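Local coordinates for protein pectate lyase 1 (Juniperus ashei, PDB 1PXZ) that cleaves pectate, a galacturonan of plant cell walls, by calcium-dependent elimination with low activity, and is the major allergen of mountain cedar pollen, at residues A[182-187]-A[212-217]; A[236-240]-A[318-322]; A[18-23]-A[35-40]. All coordinates share one frame; numbering follows the deposited sequence.

Overall arrangement
All three contacts reach the parallel beta-helix that forms the core of this pectate lyase. Contact 3 (18-23 with 35-40) comes first along the chain and closes before contact 1 (182-187 with 212-217) opens; contact 2 (236-240 with 318-322) follows. Contacts 1 and 2 touch, with centres about 9 Å apart, because strands 214-218 and 237-241 are neighbours in the helix. Contact 3 is separate, its centre about 21 Å from that of contact 1 and about 26 Å from that of contact 2. Contact 1 pairs strands of successive turns, whereas contacts 2 and 3 bring a late loop and an early 3-10 segment against the outside of the same coil.

Contact 1 (A[182-187]-A[212-217])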
loop_
_atom_site.group_PDB
_atom_site.type_symbol
_atom_site.label_atom_id
_atom_site.label_comp_id
_atom_site.label_asym_id
_atom_site.label_seq_id
_atom_site.Cartn_x
_atom_site.Cartn_y
_atom_site.Cartn_z
ATOM N N SER A 182 -9.222 9.256 1.856
ATOM C CA SER A 182 -8.459 8.702 0.740
ATOM C C SER A 182 -9.282 7.652 0.018
ATOM O O SER A 182 -10.040 6.919 0.654
ATOM C CB SER A 182 -7.147 8.065 1.223
ATOM O OG SER A 182 -6.352 9.073 1.854
ATOM N N THR A 183 -9.119 7.593 -1.300
ATOM C CA THR A 183 -9.901 6.570 -2.004
ATOM C C THR A 183 -9.309 6.390 -3.385
ATOM O O THR A 183 -8.426 7.171 -3.783
ATOM C CB THR A 183 -11.386 6.978 -2.000
ATOM O OG1 THR A 183 -12.177 5.878 -2.466
ATOM C CG2 THR A 183 -11.616 8.157 -2.935
ATOM N N GLY A 184 -9.731 5.360 -4.098
ATOM C CA GLY A 184 -9.226 5.097 -5.441
ATOM C C GLY A 184 -7.770 4.647 -5.349
ATOM O O GLY A 184 -6.923 5.232 -6.006
ATOM N N ILE A 185 -7.539 3.624 -4.522
ATOM C CA ILE A 185 -6.168 3.167 -4.265
ATOM C C ILE A 185 -6.015 1.681 -4.476
ATOM O O ILE A 185 -6.849 0.867 -4.099
ATOM C CB ILE A 185 -5.795 3.558 -2.821
ATOM C CG1 ILE A 185 -5.703 5.103 -2.729
ATOM C CG2 ILE A 185 -4.534 2.905 -2.301
ATOM C CD1 ILE A 185 -5.813 5.565 -1.295
ATOM N N THR A 186 -4.899 1.305 -5.103
ATOM C CA THR A 186 -4.564 -0.105 -5.228
ATOM C C THR A 186 -3.235 -0.334 -4.522
ATOM O O THR A 186 -2.304 0.446 -4.701
ATOM C CB THR A 186 -4.454 -0.535 -6.700
ATOM O OG1 THR A 186 -5.782 -0.567 -7.259
ATOM C CG2 THR A 186 -3.878 -1.930 -6.905
ATOM N N ILE A 187 -3.199 -1.402 -3.750
ATOM C CA ILE A 187 -1.958 -1.795 -3.064
ATOM C C ILE A 187 -1.652 -3.190 -3.556
ATOM O O ILE A 187 -2.356 -4.138 -3.180
ATOM C CB ILE A 187 -2.191 -1.715 -1.558
ATOM C CG1 ILE A 187 -2.449 -0.267 -1.089
ATOM C CG2 ILE A 187 -1.071 -2.379 -0.772
ATOM C CD1 ILE A 187 -3.126 -0.182 0.270
ATOM N N SER A 212 -16.756 6.457 2.098
ATOM C CA SER A 212 -16.547 6.464 0.654
ATOM C C SER A 212 -15.203 5.871 0.242
ATOM O O SER A 212 -14.906 5.821 -0.950
ATOM C CB SER A 212 -16.623 7.899 0.096
ATOM O OG SER A 212 -15.788 8.743 0.879
ATOM N N MET A 213 -14.391 5.445 1.207
ATOM C CA MET A 213 -13.083 4.901 0.822
ATOM C C MET A 213 -13.219 3.589 0.072
ATOM O O MET A 213 -13.941 2.699 0.538
ATOM C CB MET A 213 -12.239 4.712 2.078
ATOM C CG MET A 213 -10.912 3.998 1.875
ATOM S SD MET A 213 -10.086 3.795 3.477
ATOM C CE MET A 213 -11.229 2.680 4.301
ATOM N N LYS A 214 -12.542 3.463 -1.063
ATOM C CA LYS A 214 -12.495 2.214 -1.812
ATOM C C LYS A 214 -11.041 1.825 -2.067
ATOM O O LYS A 214 -10.327 2.661 -2.633
ATOM C CB LYS A 214 -13.248 2.337 -3.135
ATOM C CG LYS A 214 -14.726 2.722 -2.925
ATOM C CD LYS A 214 -15.390 2.848 -4.304
ATOM C CE LYS A 214 -16.900 2.693 -4.204
ATOM N NZ LYS A 214 -17.483 3.709 -3.282
ATOM N N VAL A 215 -10.659 0.636 -1.625
ATOM C CA VAL A 215 -9.258 0.210 -1.730
ATOM C C VAL A 215 -9.127 -1.227 -2.220
ATOM O O VAL A 215 -9.897 -2.078 -1.760
ATOM C CB VAL A 215 -8.529 0.302 -0.377
ATOM C CG1 VAL A 215 -7.105 -0.240 -0.530
ATOM C CG2 VAL A 215 -8.512 1.742 0.123
ATOM N N THR A 216 -8.169 -1.483 -3.111
ATOM C CA THR A 216 -7.922 -2.830 -3.629
ATOM C C THR A 216 -6.594 -3.318 -3.039
ATOM O O THR A 216 -5.617 -2.578 -3.180
ATOM C CB THR A 216 -7.844 -2.885 -5.167
ATOM O OG1 THR A 216 -9.091 -2.454 -5.735
ATOM C CG2 THR A 216 -7.615 -4.303 -5.683
ATOM N N VAL A 217 -6.637 -4.483 -2.404
ATOM C CA VAL A 217 -5.380 -5.068 -1.882
ATOM C C VAL A 217 -5.150 -6.365 -2.635
ATOM O O VAL A 217 -5.892 -7.320 -2.322
ATOM C CB VAL A 217 -5.462 -5.294 -0.369
ATOM C CG1 VAL A 217 -4.196 -5.990 0.149
ATOM C CG2 VAL A 217 -5.683 -3.976 0.349
#
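Thr186 and Thr216 stand side by side on successive turns of the parallel beta-helix, pointing the same way, with Thr186 OG1 3.7 Å from Thr216 CB. Both hydroxyls are occupied beyond the pair: Thr186 OG1 bonds to Val26 O and Gly29 N, Thr216 OG1 to Tyr321 OH and Phe28 N. On the face carrying Ile185, Ile187, Val215 and Val217, the Ile187 chain slants across Val215, and its tip CD1 meets Val215 CG1 at 4.1 Å; Met199 and Leu201 of strand 198-201, in another sheet of the coil, pack against these side chains. The two strands run parallel, their axes at 19°, in the register Ile185-Val215, Thr186-Thr216, Ile187-Val217. Nearly straight bonds hold them, Thr216 N to Ile185 O at 2.9 Å and Ile187 N to Thr216 O at 2.7 Å. Earlier, where the chain turns a corner at Gly184, the pairing changes character: Gly184 N makes a weak bond to Lys214 O, and a side chain replaces a backbone acceptor. Thr183 OG1, placed anti to its own N (chi1 -170°), receives Lys214 N at 2.8 Å with an N-H...O angle of 145°.

Contact 2 (A[236-240]-A[318-322])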
loop_
_atom_site.group_PDB
_atom_site.type_symbol
_atom_site.label_atom_id
_atom_site.label_comp_id
_atom_site.label_asym_id
_atom_site.label_seq_id
_atom_site.Cartn_x
_atom_site.Cartn_y
_atom_site.Cartn_z
ATOM N N GLY A 236 -15.035 2.007 5.173
ATOM C CA GLY A 236 -15.208 1.913 3.724
ATOM C C GLY A 236 -15.246 0.512 3.167
ATOM O O GLY A 236 -15.704 -0.447 3.786
ATOM N N LEU A 237 -14.731 0.346 1.956
ATOM C CA LEU A 237 -14.792 -0.918 1.232
ATOM C C LEU A 237 -13.399 -1.384 0.862
ATOM O O LEU A 237 -12.651 -0.584 0.280
ATOM C CB LEU A 237 -15.593 -0.689 -0.058
ATOM C CG LEU A 237 -15.627 -1.724 -1.167
ATOM C CD1 LEU A 237 -16.240 -3.020 -0.670
ATOM C CD2 LEU A 237 -16.423 -1.194 -2.355
ATOM N N VAL A 238 -13.064 -2.632 1.185
ATOM C CA VAL A 238 -11.755 -3.126 0.763
ATOM C C VAL A 238 -11.917 -4.465 0.046
ATOM O O VAL A 238 -12.506 -5.374 0.634
ATOM C CB VAL A 238 -10.771 -3.346 1.926
ATOM C CG1 VAL A 238 -9.378 -3.582 1.334
ATOM C CG2 VAL A 238 -10.757 -2.188 2.894
ATOM N N HIS A 239 -11.392 -4.564 -1.158
ATOM C CA HIS A 239 -11.334 -5.818 -1.894
ATOM C C HIS A 239 -9.967 -6.470 -1.673
ATOM O O HIS A 239 -8.952 -5.919 -2.103
ATOM C CB HIS A 239 -11.616 -5.582 -3.380
ATOM C CG HIS A 239 -11.695 -6.813 -4.216
ATOM N ND1 HIS A 239 -11.271 -6.881 -5.516
ATOM C CD2 HIS A 239 -12.170 -8.052 -3.879
ATOM C CE1 HIS A 239 -11.464 -8.105 -5.985
ATOM N NE2 HIS A 239 -12.015 -8.836 -5.012
ATOM N N VAL A 240 -9.945 -7.603 -1.000
ATOM C CA VAL A 240 -8.686 -8.301 -0.682
ATOM C C VAL A 240 -8.568 -9.528 -1.567
ATOM O O VAL A 240 -9.235 -10.526 -1.290
ATOM C CB VAL A 240 -8.623 -8.678 0.804
ATOM C CG1 VAL A 240 -7.277 -9.315 1.169
ATOM C CG2 VAL A 240 -8.826 -7.460 1.703
ATOM N N THR A 318 -18.973 -10.736 -6.758
ATOM C CA THR A 318 -18.230 -9.479 -6.682
ATOM C C THR A 318 -18.690 -8.546 -7.802
ATOM O O THR A 318 -18.466 -8.873 -8.974
ATOM C CB THR A 318 -16.712 -9.700 -6.771
ATOM O OG1 THR A 318 -16.259 -10.347 -5.572
ATOM C CG2 THR A 318 -15.944 -8.386 -6.841
ATOM N N ASN A 319 -19.322 -7.442 -7.418
ATOM C CA ASN A 319 -19.767 -6.438 -8.391
ATOM C C ASN A 319 -19.430 -5.022 -7.933
ATOM O O ASN A 319 -20.288 -4.218 -7.563
ATOM C CB ASN A 319 -21.266 -6.573 -8.652
ATOM C CG ASN A 319 -21.634 -6.080 -10.039
ATOM O OD1 ASN A 319 -22.638 -6.512 -10.600
ATOM N ND2 ASN A 319 -20.821 -5.182 -10.584
ATOM N N ILE A 320 -18.136 -4.693 -7.941
ATOM C CA ILE A 320 -17.694 -3.415 -7.388
ATOM C C ILE A 320 -16.900 -2.558 -8.361
ATOM O O ILE A 320 -16.745 -1.372 -8.053
ATOM C CB ILE A 320 -16.843 -3.689 -6.118
ATOM C CG1 ILE A 320 -15.614 -4.567 -6.328
ATOM C CG2 ILE A 320 -17.733 -4.305 -5.029
ATOM C CD1 ILE A 320 -14.661 -4.655 -5.144
ATOM N N TYR A 321 -16.401 -3.127 -9.451
ATOM C CA TYR A 321 -15.500 -2.496 -10.400
ATOM C C TYR A 321 -16.163 -2.131 -11.728
ATOM O O TYR A 321 -16.983 -2.916 -12.204
ATOM C CB TYR A 321 -14.361 -3.451 -10.760
ATOM C CG TYR A 321 -13.385 -3.736 -9.638
ATOM C CD1 TYR A 321 -12.911 -2.700 -8.838
ATOM C CD2 TYR A 321 -12.948 -5.029 -9.388
ATOM C CE1 TYR A 321 -12.014 -2.948 -7.802
ATOM C CE2 TYR A 321 -12.053 -5.283 -8.357
ATOM C CZ TYR A 321 -11.592 -4.242 -7.573
ATOM O OH TYR A 321 -10.695 -4.480 -6.535
ATOM N N ASN A 322 -15.794 -1.028 -12.348
ATOM C CA ASN A 322 -16.188 -0.721 -13.723
ATOM C C ASN A 322 -15.209 -1.356 -14.693
ATOM O O ASN A 322 -14.261 -2.051 -14.332
ATOM C CB ASN A 322 -16.295 0.790 -13.934
ATOM C CG ASN A 322 -14.987 1.539 -13.881
ATOM O OD1 ASN A 322 -13.947 1.094 -14.350
ATOM N ND2 ASN A 322 -14.975 2.736 -13.298
#
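His239 and Tyr321 meet through one polar bond, between His239 ND1 and Tyr321 OH at 2.7 Å; either could be the donor. The hydroxyl lies at the edge of the imidazole, in its plane. The two side chains cross at about a right angle, and the rings are oblique, with planes 62° apart and centroids 5.3 Å from each other. The imidazole is gripped at both nitrogens, since NE2 bonds to Glu264 OE1, an oxygen that Thr318 OG1 also reaches. These two bonds should fix the ring's rotation, and the nearby carboxylate may polarise it. Tyr321 OH has a second partner in Thr216 OG1, so it links the side chains of two neighbouring strands.

Apolar contacts come mainly from Ile320. Its CG1 occupies the cramped position between backbone N and carbonyl carbon (chi1 58°), from which CD1 extends to His239 CB at 3.6 Å. CG1 itself lies 3.9 Å above the plane of the Tyr321 ring, over its centre, and so backs the ring that carries the hydroxyl. The other branch, CG2, meets Leu237 CD2 at 4.3 Å. Leu262 of strand 260-264 and Phe28 pack against Ile320 as well.

Leu237 and His239 alternate with Val238, whose side chain points away from the loop. The arrangement is that of a parallel beta-helix with residues 318-322, part of the long loop after strand 302-304, laid against the outer side of three successive strands, 214-218, 237-241 and 260-264.

Contact 3 (A[18-23]-A[35-40]); sequences RMKLAD and GKGGDF
One face of the Phe40 ring receives the methyl of Met19: CE lies 4.0 Å above the ring plane, offset toward the rim, in a CH-pi contact, while SD stands obliquely at 5.1 Å from the centroid, completing a Met-aromatic pair. The two side chains approach from opposite directions. Arg18 crosses the ring obliquely, its CD 4.0 Å from Phe40 CE1, and the guanidinium beyond it pairs with Asp93. Trp69 of strand 68-72 also meets Phe40, the ring planes being about 80° apart.

Met19 is extended beyond CG (chi3 172°), which carries its end from the 3-10 segment 18-23 across the type II turn Gly35-Gly38. SD comes 3.7 Å from Gly37 N and CE 3.3 Å from Gly38 O, so the thioether lies along the turn, while its methyl also meets the Phe40 ring of strand 39-43. Ala22 CB touches Lys36 CB at 4.1 Å, and farther along that bent lysine NZ forms a salt bridge with Asp23 OD1 at 3.5 Å. Apolar and sulfur contacts at the centre, with one rather long ion pair toward exposed Asp23, imply that cohesion rests probably on Met19, Phe40 and the carbon chain of Lys36, the ion pair adding modestly.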
loop_
_atom_site.group_PDB
_atom_site.type_symbol
_atom_site.label_atom_id
_atom_site.label_comp_id
_atom_site.label_asym_id
_atom_site.label_seq_id
_atom_site.Cartn_x
_atom_site.Cartn_y
_atom_site.Cartn_z
ATOM N N ARG A 18 9.974 2.482 -19.380
ATOM C CA ARG A 18 9.517 2.475 -17.987
ATOM C C ARG A 18 8.071 2.935 -17.873
ATOM O O ARG A 18 7.384 2.503 -16.946
ATOM C CB ARG A 18 10.379 3.369 -17.096
ATOM C CG ARG A 18 11.787 2.863 -16.788
ATOM C CD ARG A 18 12.543 3.981 -16.045
ATOM N NE ARG A 18 13.893 3.580 -15.670
ATOM C CZ ARG A 18 14.170 2.946 -14.535
ATOM N NH1 ARG A 18 13.184 2.650 -13.675
ATOM N NH2 ARG A 18 15.429 2.620 -14.265
ATOM N N MET A 19 7.545 3.821 -18.729
ATOM C CA MET A 19 6.215 4.327 -18.376
ATOM C C MET A 19 5.085 3.395 -18.783
ATOM O O MET A 19 3.909 3.655 -18.526
ATOM C CB MET A 19 6.011 5.708 -19.006
ATOM C CG MET A 19 7.015 6.739 -18.457
ATOM S SD MET A 19 6.528 8.367 -19.036
ATOM C CE MET A 19 7.608 9.469 -18.151
ATOM N N LYS A 20 5.422 2.275 -19.422
ATOM C CA LYS A 20 4.369 1.304 -19.726
ATOM C C LYS A 20 3.702 0.820 -18.445
ATOM O O LYS A 20 2.512 0.513 -18.453
ATOM C CB LYS A 20 4.955 0.118 -20.478
ATOM C CG LYS A 20 3.939 -0.914 -20.933
ATOM C CD LYS A 20 4.572 -1.868 -21.926
ATOM C CE LYS A 20 3.489 -2.661 -22.655
ATOM N NZ LYS A 20 3.962 -4.036 -22.977
ATOM N N LEU A 21 4.470 0.749 -17.363
ATOM C CA LEU A 21 3.919 0.380 -16.052
ATOM C C LEU A 21 2.630 1.112 -15.735
ATOM O O LEU A 21 1.667 0.548 -15.208
ATOM C CB LEU A 21 4.976 0.675 -14.972
ATOM C CG LEU A 21 4.550 0.385 -13.530
ATOM C CD1 LEU A 21 4.400 -1.110 -13.298
ATOM C CD2 LEU A 21 5.533 1.009 -12.549
ATOM N N ALA A 22 2.566 2.399 -16.071
ATOM C CA ALA A 22 1.419 3.193 -15.657
ATOM C C ALA A 22 0.138 2.796 -16.396
ATOM O O ALA A 22 -0.946 3.192 -15.974
ATOM C CB ALA A 22 1.691 4.682 -15.851
ATOM N N ASP A 23 0.232 2.021 -17.462
ATOM C CA ASP A 23 -0.976 1.589 -18.166
ATOM C C ASP A 23 -1.579 0.338 -17.547
ATOM O O ASP A 23 -2.562 -0.200 -18.062
ATOM C CB ASP A 23 -0.676 1.257 -19.634
ATOM C CG ASP A 23 -0.129 2.439 -20.412
ATOM O OD1 ASP A 23 -0.425 3.582 -20.020
ATOM O OD2 ASP A 23 0.599 2.223 -21.403
ATOM N N GLY A 35 3.661 9.871 -12.762
ATOM C CA GLY A 35 4.260 10.934 -13.556
ATOM C C GLY A 35 4.194 10.630 -15.040
ATOM O O GLY A 35 5.005 11.137 -15.821
ATOM N N LYS A 36 3.254 9.778 -15.457
ATOM C CA LYS A 36 3.144 9.465 -16.882
ATOM C C LYS A 36 3.003 10.728 -17.718
ATOM O O LYS A 36 2.288 11.653 -17.330
ATOM C CB LYS A 36 1.917 8.582 -17.112
ATOM C CG LYS A 36 1.591 8.303 -18.571
ATOM C CD LYS A 36 0.071 8.165 -18.689
ATOM C CE LYS A 36 -0.275 6.829 -19.328
ATOM N NZ LYS A 36 -1.080 7.005 -20.572
ATOM N N GLY A 37 3.703 10.774 -18.847
ATOM C CA GLY A 37 3.636 12.008 -19.634
ATOM C C GLY A 37 4.659 13.046 -19.205
ATOM O O GLY A 37 4.992 13.960 -19.964
ATOM N N GLY A 38 5.172 12.944 -17.982
ATOM C CA GLY A 38 6.081 13.956 -17.448
ATOM C C GLY A 38 7.482 13.662 -17.939
ATOM O O GLY A 38 7.592 12.756 -18.770
ATOM N N ASP A 39 8.490 14.388 -17.457
ATOM C CA ASP A 39 9.856 14.026 -17.802
ATOM C C ASP A 39 10.400 12.990 -16.828
ATOM O O ASP A 39 9.953 12.937 -15.680
ATOM C CB ASP A 39 10.812 15.226 -17.706
ATOM C CG ASP A 39 10.290 16.452 -18.428
ATOM O OD1 ASP A 39 10.005 16.321 -19.638
ATOM O OD2 ASP A 39 10.168 17.525 -17.797
ATOM N N PHE A 40 11.393 12.223 -17.271
ATOM C CA PHE A 40 12.151 11.430 -16.329
ATOM C C PHE A 40 13.019 12.348 -15.463
ATOM O O PHE A 40 13.566 13.307 -15.998
ATOM C CB PHE A 40 13.051 10.423 -17.031
ATOM C CG PHE A 40 12.291 9.287 -17.716
ATOM C CD1 PHE A 40 11.636 8.333 -16.953
ATOM C CD2 PHE A 40 12.261 9.195 -19.095
ATOM C CE1 PHE A 40 10.957 7.290 -17.579
ATOM C CE2 PHE A 40 11.573 8.169 -19.723
ATOM C CZ PHE A 40 10.913 7.215 -18.957
#